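Local coordinates for sulfotransferase (Alicyclobacillus acidocaldarius subsp. acidocaldarius, PDB 3RNL), which probably transfers sulfo groups to an acceptor substrate and binds magnesium, at residues R53-D59 / Q153-W159; A126-L130 / L158-R162. One frame throughout, in Å; residues are numbered along the deposited sequence. Where two conformers were deposited one is given.

Contact 1 (R53-D59 / Q153-W159); sequences RFTGPGD and QHYEPLW
The carboxylate of Asp-59 reaches across to Trp-159 and Glu-156 with one oxygen for each. OD1 offers its syn lone pair to NE1 of Trp-159 at 2.9 Å. OD1 lies close to the indole plane, the carboxylate is turned 51° from it, and the bond is nearly straight, 169°. The backbone N of Glu-156 meets OD2 of Asp-59 at 2.8 Å from above the carboxylate plane. CG of Asp-59 stands anti to its carbonyl carbon (chi1 -75°), which points the group at both donors. Both carboxylates, Asp-59 and Glu-156, form salt bridges with Arg-135, which probably offsets their like charge. Gly-56 CA sits squarely over the Tyr-155 ring, 3.5 Å from its centroid. Any CB on Gly-56 would run into that ring. Pro-57 packs CD against CE1 of Tyr-155 and CG against CZ2 of Trp-159. At the other end, Thr-55 N bonds to His-154 O at 3.0 Å, and Thr-55 OG1 donates to Gln-153 O at 2.6 Å. CB of Glu-156 lies over one face of the Phe-54 ring, their side chains roughly perpendicular. Two motifs meet here: the type II beta turn from Gly-56 to Asp-59, and the Schellman motif at His-154 that ends helix 147-152.

Contact 2 (A126-L130 / L158-R162); sequences AYMHL and LWYYR
Leu-158 holds CG anti to its own N (chi1 -173°), and His-129 on the helix does the same (chi1 176°). These torsions bring CD2 of Leu-158 over the centre of the imidazole, 3.8 Å from the ring centroid and 9° off its normal. Lys-18 is hydrogen-bonded to ND1 of His-129. The same CD2 of Leu-158 touches CD2 of Leu-130 at 3.7 Å as the two side chains run alongside each other, pointing opposite ways. CD1 of Leu-158 rests on CB of Ala-126, also at 3.7 Å. Leu-130 lays both methyls on one face of the Trp-159 indole. Its CD2 is 4.0 Å from the centroid of the six-membered ring, and its CD1 lies 3.7 Å from CE3 of Trp-159. Tyr-161 presents its ring edge to Ala-126 CB and Tyr-127 N. Its OH meets the edge of the Tyr-127 ring, 3.5 Å from CD1 of Tyr-127, and is hydrogen-bonded to Ser-143. A leucine in place of Tyr-161 would probably leave Ser-143 without this hydroxyl partner and open a gap beside Tyr-127. This is apolar helix-to-loop packing, with the 3-10 turn and following loop laid on helix 119-132 of the alpha-beta-alpha sandwich.

Contacts 1 and 2 have centres 11 Å apart and lie on the same side of the chain's centre. Both use the loop between helices 147-152 and 167-178, and they share Leu-158 and Trp-159. Along the chain, 53-59 comes first, in the loop before helix 60-64. Helix 119-132 follows strand 111-116 of the parallel sheet, and the shared loop comes last. The two contacts also touch where Tyr-155 O meets Tyr-160 OH, a probable, weak hydrogen bond. The loop thus joins a partly exposed early segment to a buried contact on helix 119-132, away from the magnesium site formed by Ser-29, His-31 and Ile-34.

Contact 1 (R53-D59 / Q153-W159)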
loop_
_atom_site.group_PDB
_atom_site.type_symbol
_atom_site.label_atom_id
_atom_site.label_comp_id
_atom_site.label_asym_id
_atom_site.label_seq_id
_atom_site.Cartn_x
_atom_site.Cartn_y
_atom_site.Cartn_z
ATOM N N ARG A 53 -12.365 -16.339 -5.700
ATOM C CA ARG A 53 -10.962 -16.727 -5.712
ATOM C C ARG A 53 -10.194 -15.986 -6.804
ATOM O O ARG A 53 -10.761 -15.599 -7.837
ATOM C CB ARG A 53 -10.789 -18.251 -5.831
ATOM C CG ARG A 53 -10.892 -18.796 -7.228
ATOM C CD ARG A 53 -10.607 -20.309 -7.281
ATOM N NE ARG A 53 -9.209 -20.645 -7.013
ATOM C CZ ARG A 53 -8.276 -20.786 -7.954
ATOM N NH1 ARG A 53 -8.588 -20.610 -9.237
ATOM N NH2 ARG A 53 -7.028 -21.100 -7.615
ATOM N N PHE A 54 -8.902 -15.797 -6.581
ATOM C CA PHE A 54 -8.047 -15.147 -7.574
ATOM C C PHE A 54 -7.542 -16.217 -8.521
ATOM O O PHE A 54 -7.111 -17.292 -8.087
ATOM C CB PHE A 54 -6.868 -14.438 -6.908
ATOM C CG PHE A 54 -7.286 -13.327 -5.990
ATOM C CD1 PHE A 54 -7.808 -12.150 -6.513
ATOM C CD2 PHE A 54 -7.175 -13.465 -4.611
ATOM C CE1 PHE A 54 -8.202 -11.101 -5.670
ATOM C CE2 PHE A 54 -7.564 -12.427 -3.756
ATOM C CZ PHE A 54 -8.076 -11.245 -4.284
ATOM N N THR A 55 -7.711 -15.955 -9.811
ATOM C CA THR A 55 -7.449 -16.931 -10.867
ATOM C C THR A 55 -6.157 -16.835 -11.685
ATOM O O THR A 55 -5.943 -17.642 -12.587
ATOM C CB THR A 55 -8.611 -16.929 -11.827
ATOM O OG1 THR A 55 -8.605 -15.686 -12.533
ATOM C CG2 THR A 55 -9.904 -17.042 -11.029
ATOM N N GLY A 56 -5.333 -15.826 -11.435
ATOM C CA GLY A 56 -4.161 -15.611 -12.271
ATOM C C GLY A 56 -3.001 -16.530 -11.934
ATOM O O GLY A 56 -2.980 -17.159 -10.879
ATOM N N PRO A 57 -2.019 -16.613 -12.837
ATOM C CA PRO A 57 -0.827 -17.427 -12.566
ATOM C C PRO A 57 -0.055 -16.898 -11.359
ATOM O O PRO A 57 0.259 -15.710 -11.292
ATOM C CB PRO A 57 0.004 -17.307 -13.857
ATOM C CG PRO A 57 -0.599 -16.226 -14.650
ATOM C CD PRO A 57 -2.009 -15.997 -14.174
ATOM N N GLY A 58 0.256 -17.785 -10.419
ATOM C CA GLY A 58 0.946 -17.398 -9.199
ATOM C C GLY A 58 0.118 -16.610 -8.194
ATOM O O GLY A 58 0.678 -16.055 -7.247
ATOM N N ASP A 59 -1.208 -16.562 -8.371
ATOM C CA ASP A 59 -2.074 -15.774 -7.478
ATOM C C ASP A 59 -2.400 -16.525 -6.178
ATOM O O ASP A 59 -3.097 -15.997 -5.303
ATOM C CB ASP A 59 -3.411 -15.447 -8.155
ATOM C CG ASP A 59 -3.303 -14.356 -9.201
ATOM O OD1 ASP A 59 -2.174 -13.995 -9.596
ATOM O OD2 ASP A 59 -4.369 -13.867 -9.636
ATOM N N GLN A 153 -11.716 -11.508 -15.065
ATOM C CA GLN A 153 -11.424 -12.907 -14.743
ATOM C C GLN A 153 -10.992 -13.114 -13.286
ATOM O O GLN A 153 -10.728 -14.240 -12.867
ATOM C CB GLN A 153 -10.367 -13.479 -15.688
ATOM C CG GLN A 153 -10.849 -13.617 -17.138
ATOM C CD GLN A 153 -9.731 -13.950 -18.105
ATOM O OE1 GLN A 153 -8.560 -13.985 -17.734
ATOM N NE2 GLN A 153 -10.090 -14.189 -19.363
ATOM N N HIS A 154 -10.960 -12.026 -12.527
ATOM C CA HIS A 154 -10.595 -12.049 -11.105
ATOM C C HIS A 154 -9.144 -12.448 -10.826
ATOM O O HIS A 154 -8.864 -13.194 -9.887
ATOM C CB HIS A 154 -11.540 -12.968 -10.321
ATOM C CG HIS A 154 -12.988 -12.614 -10.468
ATOM N ND1 HIS A 154 -13.991 -13.558 -10.430
ATOM C CD2 HIS A 154 -13.601 -11.419 -10.634
ATOM C CE1 HIS A 154 -15.161 -12.961 -10.584
ATOM N NE2 HIS A 154 -14.953 -11.663 -10.704
ATOM N N TYR A 155 -8.219 -11.914 -11.611
ATOM C CA TYR A 155 -6.812 -11.977 -11.238
ATOM C C TYR A 155 -6.618 -11.132 -9.986
ATOM O O TYR A 155 -7.435 -10.269 -9.676
ATOM C CB TYR A 155 -5.940 -11.379 -12.346
ATOM C CG TYR A 155 -5.598 -12.309 -13.487
ATOM C CD1 TYR A 155 -4.322 -12.296 -14.046
ATOM C CD2 TYR A 155 -6.537 -13.194 -14.008
ATOM C CE1 TYR A 155 -3.999 -13.122 -15.110
ATOM C CE2 TYR A 155 -6.213 -14.036 -15.065
ATOM C CZ TYR A 155 -4.942 -13.998 -15.603
ATOM O OH TYR A 155 -4.607 -14.825 -16.662
ATOM N N GLU A 156 -5.533 -11.373 -9.259
ATOM C CA GLU A 156 -5.243 -10.517 -8.107
ATOM C C GLU A 156 -4.811 -9.106 -8.539
ATOM O O GLU A 156 -4.416 -8.881 -9.692
ATOM C CB GLU A 156 -4.200 -11.167 -7.203
ATOM C CG GLU A 156 -2.802 -11.117 -7.748
ATOM C CD GLU A 156 -1.810 -10.700 -6.673
ATOM O OE1 GLU A 156 -0.858 -11.471 -6.430
ATOM O OE2 GLU A 156 -1.997 -9.607 -6.079
ATOM N N PRO A 157 -4.932 -8.131 -7.627
ATOM C CA PRO A 157 -4.743 -6.723 -8.014
ATOM C C PRO A 157 -3.316 -6.350 -8.401
ATOM O O PRO A 157 -3.138 -5.273 -8.965
ATOM C CB PRO A 157 -5.213 -5.915 -6.788
ATOM C CG PRO A 157 -5.884 -6.891 -5.892
ATOM C CD PRO A 157 -5.412 -8.270 -6.240
ATOM N N LEU A 158 -2.319 -7.186 -8.112
ATOM C CA LEU A 158 -0.968 -6.877 -8.597
ATOM C C LEU A 158 -0.986 -6.691 -10.112
ATOM O O LEU A 158 -0.201 -5.917 -10.669
ATOM C CB LEU A 158 0.031 -7.971 -8.203
ATOM C CG LEU A 158 1.514 -7.690 -8.510
ATOM C CD1 LEU A 158 1.974 -6.339 -7.936
ATOM C CD2 LEU A 158 2.386 -8.821 -7.975
ATOM N N TRP A 159 -1.898 -7.396 -10.774
ATOM C CA TRP A 159 -2.021 -7.293 -12.219
ATOM C C TRP A 159 -2.742 -6.022 -12.677
ATOM O O TRP A 159 -2.762 -5.741 -13.884
ATOM C CB TRP A 159 -2.783 -8.492 -12.793
ATOM C CG TRP A 159 -2.199 -9.847 -12.524
ATOM C CD1 TRP A 159 -2.459 -10.660 -11.446
ATOM C CD2 TRP A 159 -1.329 -10.593 -13.386
ATOM N NE1 TRP A 159 -1.779 -11.852 -11.576
ATOM C CE2 TRP A 159 -1.076 -11.835 -12.754
ATOM C CE3 TRP A 159 -0.730 -10.330 -14.620
ATOM C CZ2 TRP A 159 -0.251 -12.809 -13.319
ATOM C CZ3 TRP A 159 0.092 -11.309 -15.191
ATOM C CH2 TRP A 159 0.327 -12.527 -14.536
HETATM O O HOH W 1 -13.257 -15.826 -8.755
HETATM O O HOH W 2 -0.390 -14.178 -4.981
#

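Contact 2 (A126-L130 / L158-R162)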
loop_
_atom_site.group_PDB
_atom_site.type_symbol
_atom_site.label_atom_id
_atom_site.label_comp_id
_atom_site.label_asym_id
_atom_site.label_seq_id
_atom_site.Cartn_x
_atom_site.Cartn_y
_atom_site.Cartn_z
ATOM N N ALA A 126 5.144 -3.135 -10.767
ATOM C CA ALA A 126 4.295 -4.319 -10.628
ATOM C C ALA A 126 4.585 -5.302 -11.761
ATOM O O ALA A 126 4.699 -6.507 -11.536
ATOM C CB ALA A 126 2.829 -3.937 -10.626
ATOM N N TYR A 127 4.721 -4.772 -12.973
ATOM C CA TYR A 127 5.060 -5.594 -14.131
ATOM C C TYR A 127 6.380 -6.338 -13.902
ATOM O O TYR A 127 6.455 -7.558 -14.081
ATOM C CB TYR A 127 5.158 -4.726 -15.391
ATOM C CG TYR A 127 5.736 -5.480 -16.572
ATOM C CD1 TYR A 127 4.999 -6.464 -17.214
ATOM C CD2 TYR A 127 7.014 -5.210 -17.030
ATOM C CE1 TYR A 127 5.534 -7.172 -18.304
ATOM C CE2 TYR A 127 7.558 -5.908 -18.107
ATOM C CZ TYR A 127 6.811 -6.883 -18.736
ATOM O OH TYR A 127 7.352 -7.579 -19.802
HETATM N N MSE A 128 7.416 -5.598 -13.513
HETATM C CA MSE A 128 8.730 -6.201 -13.281
HETATM C C MSE A 128 8.667 -7.293 -12.221
HETATM O O MSE A 128 9.352 -8.315 -12.327
HETATM C CB MSE A 128 9.762 -5.136 -12.898
HETATM C CG MSE A 128 10.087 -4.192 -14.041
HETATM SE SE MSE A 128 11.620 -3.032 -13.666
HETATM C CE MSE A 128 10.727 -1.729 -12.519
ATOM N N HIS A 129 7.844 -7.069 -11.204
ATOM C CA HIS A 129 7.648 -8.047 -10.126
ATOM C C HIS A 129 7.048 -9.334 -10.696
ATOM O O HIS A 129 7.542 -10.433 -10.420
ATOM C CB HIS A 129 6.734 -7.442 -9.055
ATOM C CG HIS A 129 6.380 -8.373 -7.931
ATOM N ND1 HIS A 129 6.217 -7.935 -6.633
ATOM C CD2 HIS A 129 6.108 -9.701 -7.912
ATOM C CE1 HIS A 129 5.890 -8.956 -5.860
ATOM N NE2 HIS A 129 5.814 -10.039 -6.611
ATOM N N LEU A 130 5.995 -9.189 -11.502
ATOM C CA LEU A 130 5.335 -10.338 -12.125
ATOM C C LEU A 130 6.267 -11.088 -13.071
ATOM O O LEU A 130 6.232 -12.318 -13.132
ATOM C CB LEU A 130 4.062 -9.902 -12.863
ATOM C CG LEU A 130 2.946 -9.386 -11.942
ATOM C CD1 LEU A 130 1.920 -8.552 -12.738
ATOM C CD2 LEU A 130 2.284 -10.557 -11.234
ATOM N N LEU A 158 -2.319 -7.186 -8.112
ATOM C CA LEU A 158 -0.968 -6.877 -8.597
ATOM C C LEU A 158 -0.986 -6.691 -10.112
ATOM O O LEU A 158 -0.201 -5.917 -10.669
ATOM C CB LEU A 158 0.031 -7.971 -8.203
ATOM C CG LEU A 158 1.514 -7.690 -8.510
ATOM C CD1 LEU A 158 1.974 -6.339 -7.936
ATOM C CD2 LEU A 158 2.386 -8.821 -7.975
ATOM N N TRP A 159 -1.898 -7.396 -10.774
ATOM C CA TRP A 159 -2.021 -7.293 -12.219
ATOM C C TRP A 159 -2.742 -6.022 -12.677
ATOM O O TRP A 159 -2.762 -5.741 -13.884
ATOM C CB TRP A 159 -2.783 -8.492 -12.793
ATOM C CG TRP A 159 -2.199 -9.847 -12.524
ATOM C CD1 TRP A 159 -2.459 -10.660 -11.446
ATOM C CD2 TRP A 159 -1.329 -10.593 -13.386
ATOM N NE1 TRP A 159 -1.779 -11.852 -11.576
ATOM C CE2 TRP A 159 -1.076 -11.835 -12.754
ATOM C CE3 TRP A 159 -0.730 -10.330 -14.620
ATOM C CZ2 TRP A 159 -0.251 -12.809 -13.319
ATOM C CZ3 TRP A 159 0.092 -11.309 -15.191
ATOM C CH2 TRP A 159 0.327 -12.527 -14.536
ATOM N N TYR A 160 -3.336 -5.236 -11.773
ATOM C CA TYR A 160 -4.165 -4.181 -12.337
ATOM C C TYR A 160 -3.299 -2.934 -12.322
ATOM O O TYR A 160 -3.365 -2.106 -11.403
ATOM C CB TYR A 160 -5.350 -3.898 -11.390
ATOM C CG TYR A 160 -6.281 -5.054 -11.032
ATOM C CD1 TYR A 160 -6.202 -6.292 -11.660
ATOM C CD2 TYR A 160 -7.249 -4.882 -10.049
ATOM C CE1 TYR A 160 -7.073 -7.336 -11.295
ATOM C CE2 TYR A 160 -8.108 -5.901 -9.685
ATOM C CZ TYR A 160 -8.016 -7.123 -10.301
ATOM O OH TYR A 160 -8.892 -8.121 -9.905
ATOM N N TYR A 161 -2.684 -2.669 -13.460
ATOM C CA TYR A 161 -1.650 -1.656 -13.523
ATOM C C TYR A 161 -2.276 -0.297 -13.336
ATOM O O TYR A 161 -1.777 0.529 -12.572
ATOM C CB TYR A 161 -0.964 -1.712 -14.881
ATOM C CG TYR A 161 -0.219 -2.999 -15.088
ATOM C CD1 TYR A 161 0.808 -3.373 -14.235
ATOM C CD2 TYR A 161 -0.533 -3.840 -16.152
ATOM C CE1 TYR A 161 1.494 -4.564 -14.420
ATOM C CE2 TYR A 161 0.143 -5.026 -16.343
ATOM C CZ TYR A 161 1.159 -5.380 -15.485
ATOM O OH TYR A 161 1.834 -6.565 -15.687
ATOM N N ARG A 162 -3.357 -0.068 -14.066
ATOM C CA ARG A 162 -4.061 1.212 -14.005
ATOM C C ARG A 162 -4.944 1.339 -12.760
ATOM O O ARG A 162 -4.894 2.357 -12.065
ATOM C CB ARG A 162 -4.915 1.423 -15.272
ATOM C CG ARG A 162 -4.114 1.758 -16.537
ATOM C CD ARG A 162 -5.037 1.740 -17.783
ATOM N NE ARG A 162 -4.552 2.631 -18.846
ATOM C CZ ARG A 162 -3.804 2.239 -19.873
ATOM N NH1 ARG A 162 -3.447 0.968 -19.986
ATOM N NH2 ARG A 162 -3.417 3.116 -20.792
#